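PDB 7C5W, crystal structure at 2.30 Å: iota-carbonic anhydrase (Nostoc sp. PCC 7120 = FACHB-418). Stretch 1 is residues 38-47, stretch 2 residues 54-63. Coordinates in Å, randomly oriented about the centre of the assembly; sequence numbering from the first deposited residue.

Stretch 1 (38-47) EALVAISTTY
Stretch 2 54-63: SAKALAEKVI

Residues 38-47 and 54-63 are both helical throughout, each a segment of a longer helix, with phi near -65° and psi near -40°. Their axes run nearly antiparallel, at 166° between N-to-C directions, and approach to 8.4 Å. The register sets Y47 beside A55, with CA atoms 5.0 Å apart, and A39 beside V62, with CA atoms 6.6 Å apart. No hydrogen bond crosses between the helices; the contact, which buries 412 Å² summed over both sides, rests on packing, mostly of apolar side chains.

At the start of stretch 2, S54 points its CA-to-CB bond toward stretch 1, and its CB lies 3.7 Å from CG2 of T46. The m rotamer of T46 (chi1 -76°) also brings T46 CG2 to 3.6 Å from A55 N, so the threonine packs against backbone as well as side chain.

A55 is buried where the backbones come close, and its single methyl suits the narrow space: CB is 3.7 Å from Y47 CB and 3.8 Å from I43 O. With chi1 173° (t) and chi2 74°, the CA-to-CB bond of Y47 points sideways, and the end of the side chain leads away from stretch 2. K56 points away and A57 is out of reach; neither contributes.

One turn after S54, L58 points toward stretch 1 in a t,p conformation (179°, 52°). L58 CD2 reaches 3.2 Å from A42 O and 3.6 Å from T46 OG1, and lies 4.2 Å from A42 CB. The polar atoms beside this methyl are paired within their own helix: T46 OG1 donates to A42 O at 2.9 Å, turning the threonine hydroxyl back onto the backbone. Alongside, L58 CG packs 4.1 Å from I43 CG1.

The central knob is I43, the residue with the largest area covered across the interface. Its CA-to-CB bond points sideways, but the m,t rotamer (-64°, 158°) brings its end nearer to stretch 2, among A55, L58, A59 and V62. I43 CD1 lies 3.8 Å from A59 CA and 4.0 Å from A59 CB; the small alanine side chain leaves the terminal methyl close to the backbone.

E60 points away and K61 is out of reach. V62, t at 166°, points toward stretch 1, and both methyls of V62 lie near both A39 and I43; the closest pairs are V62 CG1 to A39 CB at 3.7 Å, where alanine presents a compact apolar surface, and V62 CG2 to I43 CD1 at 3.9 Å. I63, directed sideways, makes no contact with stretch 1.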

# COMPACT_ATOMS: atom_id res chain seq x y z
N GLU A 38 0.48 -11.77 25.36
CA GLU A 38 -0.32 -12.90 25.90
C GLU A 38 0.34 -14.22 25.51
O GLU A 38 0.32 -15.16 26.33
CB GLU A 38 -1.75 -12.88 25.36
CG GLU A 38 -2.67 -11.98 26.15
CD GLU A 38 -4.11 -12.05 25.70
OE1 GLU A 38 -4.55 -13.14 25.28
OE2 GLU A 38 -4.79 -11.00 25.76
N ALA A 39 0.88 -14.29 24.30
CA ALA A 39 1.47 -15.52 23.73
C ALA A 39 2.78 -15.82 24.46
O ALA A 39 2.99 -16.99 24.83
CB ALA A 39 1.66 -15.38 22.24
N LEU A 40 3.62 -14.81 24.68
CA LEU A 40 4.92 -14.97 25.38
C LEU A 40 4.64 -15.53 26.77
O LEU A 40 5.30 -16.50 27.17
CB LEU A 40 5.64 -13.62 25.47
CG LEU A 40 6.97 -13.65 26.22
CD1 LEU A 40 8.06 -14.33 25.40
CD2 LEU A 40 7.41 -12.25 26.62
N VAL A 41 3.67 -14.92 27.46
CA VAL A 41 3.24 -15.29 28.84
C VAL A 41 2.65 -16.71 28.82
O VAL A 41 2.97 -17.48 29.73
CB VAL A 41 2.25 -14.26 29.40
CG1 VAL A 41 1.52 -14.77 30.64
CG2 VAL A 41 2.94 -12.94 29.69
N ALA A 42 1.84 -17.05 27.81
CA ALA A 42 1.18 -18.37 27.67
C ALA A 42 2.24 -19.47 27.43
O ALA A 42 2.01 -20.61 27.89
CB ALA A 42 0.17 -18.34 26.56
N ILE A 43 3.33 -19.16 26.73
CA ILE A 43 4.46 -20.11 26.50
C ILE A 43 5.24 -20.26 27.81
O ILE A 43 5.65 -21.39 28.13
CB ILE A 43 5.38 -19.63 25.36
CG1 ILE A 43 4.66 -19.59 24.01
CG2 ILE A 43 6.63 -20.49 25.30
CD1 ILE A 43 5.32 -18.67 23.00
N SER A 44 5.44 -19.16 28.52
CA SER A 44 6.27 -19.08 29.74
C SER A 44 5.61 -19.89 30.86
O SER A 44 6.31 -20.73 31.45
CB SER A 44 6.50 -17.64 30.14
OG SER A 44 7.76 -17.48 30.76
N THR A 45 4.32 -19.67 31.12
CA THR A 45 3.56 -20.39 32.18
C THR A 45 3.49 -21.88 31.81
O THR A 45 3.74 -22.70 32.71
CB THR A 45 2.16 -19.80 32.43
OG1 THR A 45 1.28 -20.22 31.39
CG2 THR A 45 2.15 -18.29 32.54
N THR A 46 3.22 -22.20 30.54
CA THR A 46 3.07 -23.60 30.05
C THR A 46 4.36 -24.40 30.29
O THR A 46 4.26 -25.62 30.44
CB THR A 46 2.64 -23.62 28.57
OG1 THR A 46 1.26 -23.29 28.52
CG2 THR A 46 2.84 -24.97 27.91
N TYR A 47 5.53 -23.74 30.30
CA TYR A 47 6.83 -24.40 30.60
C TYR A 47 6.98 -24.58 32.12
O TYR A 47 7.27 -25.71 32.57
CB TYR A 47 8.01 -23.62 30.02
CG TYR A 47 9.36 -24.16 30.44
CD1 TYR A 47 9.85 -25.34 29.91
CD2 TYR A 47 10.14 -23.49 31.38
CE1 TYR A 47 11.09 -25.84 30.29
CE2 TYR A 47 11.38 -23.98 31.77
CZ TYR A 47 11.86 -25.16 31.23
OH TYR A 47 13.07 -25.66 31.61
N SER A 54 5.70 -29.20 25.98
CA SER A 54 4.39 -28.50 25.90
C SER A 54 4.60 -27.06 25.44
O SER A 54 3.87 -26.63 24.52
CB SER A 54 3.67 -28.54 27.23
OG SER A 54 2.42 -29.21 27.11
N ALA A 55 5.57 -26.38 26.06
CA ALA A 55 6.01 -25.01 25.70
C ALA A 55 6.41 -24.95 24.21
O ALA A 55 5.96 -23.99 23.54
CB ALA A 55 7.13 -24.57 26.59
N LYS A 56 7.19 -25.92 23.73
CA LYS A 56 7.70 -25.98 22.33
C LYS A 56 6.50 -26.05 21.38
O LYS A 56 6.45 -25.24 20.44
CB LYS A 56 8.66 -27.16 22.11
N ALA A 57 5.55 -26.96 21.63
CA ALA A 57 4.38 -27.19 20.75
C ALA A 57 3.53 -25.93 20.72
O ALA A 57 2.93 -25.63 19.67
CB ALA A 57 3.59 -28.39 21.22
N LEU A 58 3.48 -25.21 21.84
CA LEU A 58 2.67 -23.98 21.96
C LEU A 58 3.39 -22.85 21.21
O LEU A 58 2.72 -22.13 20.47
CB LEU A 58 2.45 -23.62 23.43
CG LEU A 58 1.64 -22.34 23.65
CD1 LEU A 58 0.35 -22.37 22.86
CD2 LEU A 58 1.33 -22.11 25.11
N ALA A 59 4.70 -22.72 21.40
CA ALA A 59 5.56 -21.73 20.71
C ALA A 59 5.41 -21.89 19.19
O ALA A 59 5.36 -20.87 18.50
CB ALA A 59 6.99 -21.86 21.15
N GLU A 60 5.33 -23.13 18.71
CA GLU A 60 5.25 -23.44 17.26
C GLU A 60 3.95 -22.88 16.67
O GLU A 60 4.01 -22.27 15.58
CB GLU A 60 5.34 -24.95 17.03
CG GLU A 60 6.76 -25.46 17.08
CD GLU A 60 6.95 -26.89 16.62
OE1 GLU A 60 7.46 -27.70 17.43
OE2 GLU A 60 6.61 -27.18 15.44
N LYS A 61 2.82 -23.09 17.36
CA LYS A 61 1.50 -22.60 16.90
C LYS A 61 1.52 -21.06 16.99
O LYS A 61 1.05 -20.40 16.05
CB LYS A 61 0.37 -23.27 17.69
N VAL A 62 2.12 -20.51 18.05
CA VAL A 62 2.27 -19.04 18.26
C VAL A 62 3.02 -18.42 17.07
O VAL A 62 2.52 -17.45 16.49
CB VAL A 62 2.99 -18.71 19.58
CG1 VAL A 62 3.42 -17.26 19.60
CG2 VAL A 62 2.12 -19.03 20.79
N ILE A 63 4.18 -18.97 16.71
CA ILE A 63 5.03 -18.45 15.59
C ILE A 63 4.27 -18.58 14.27
O ILE A 63 4.34 -17.65 13.44
CB ILE A 63 6.37 -19.19 15.57
CG1 ILE A 63 7.27 -18.69 16.70
CG2 ILE A 63 7.03 -19.07 14.20
CD1 ILE A 63 8.46 -19.56 16.97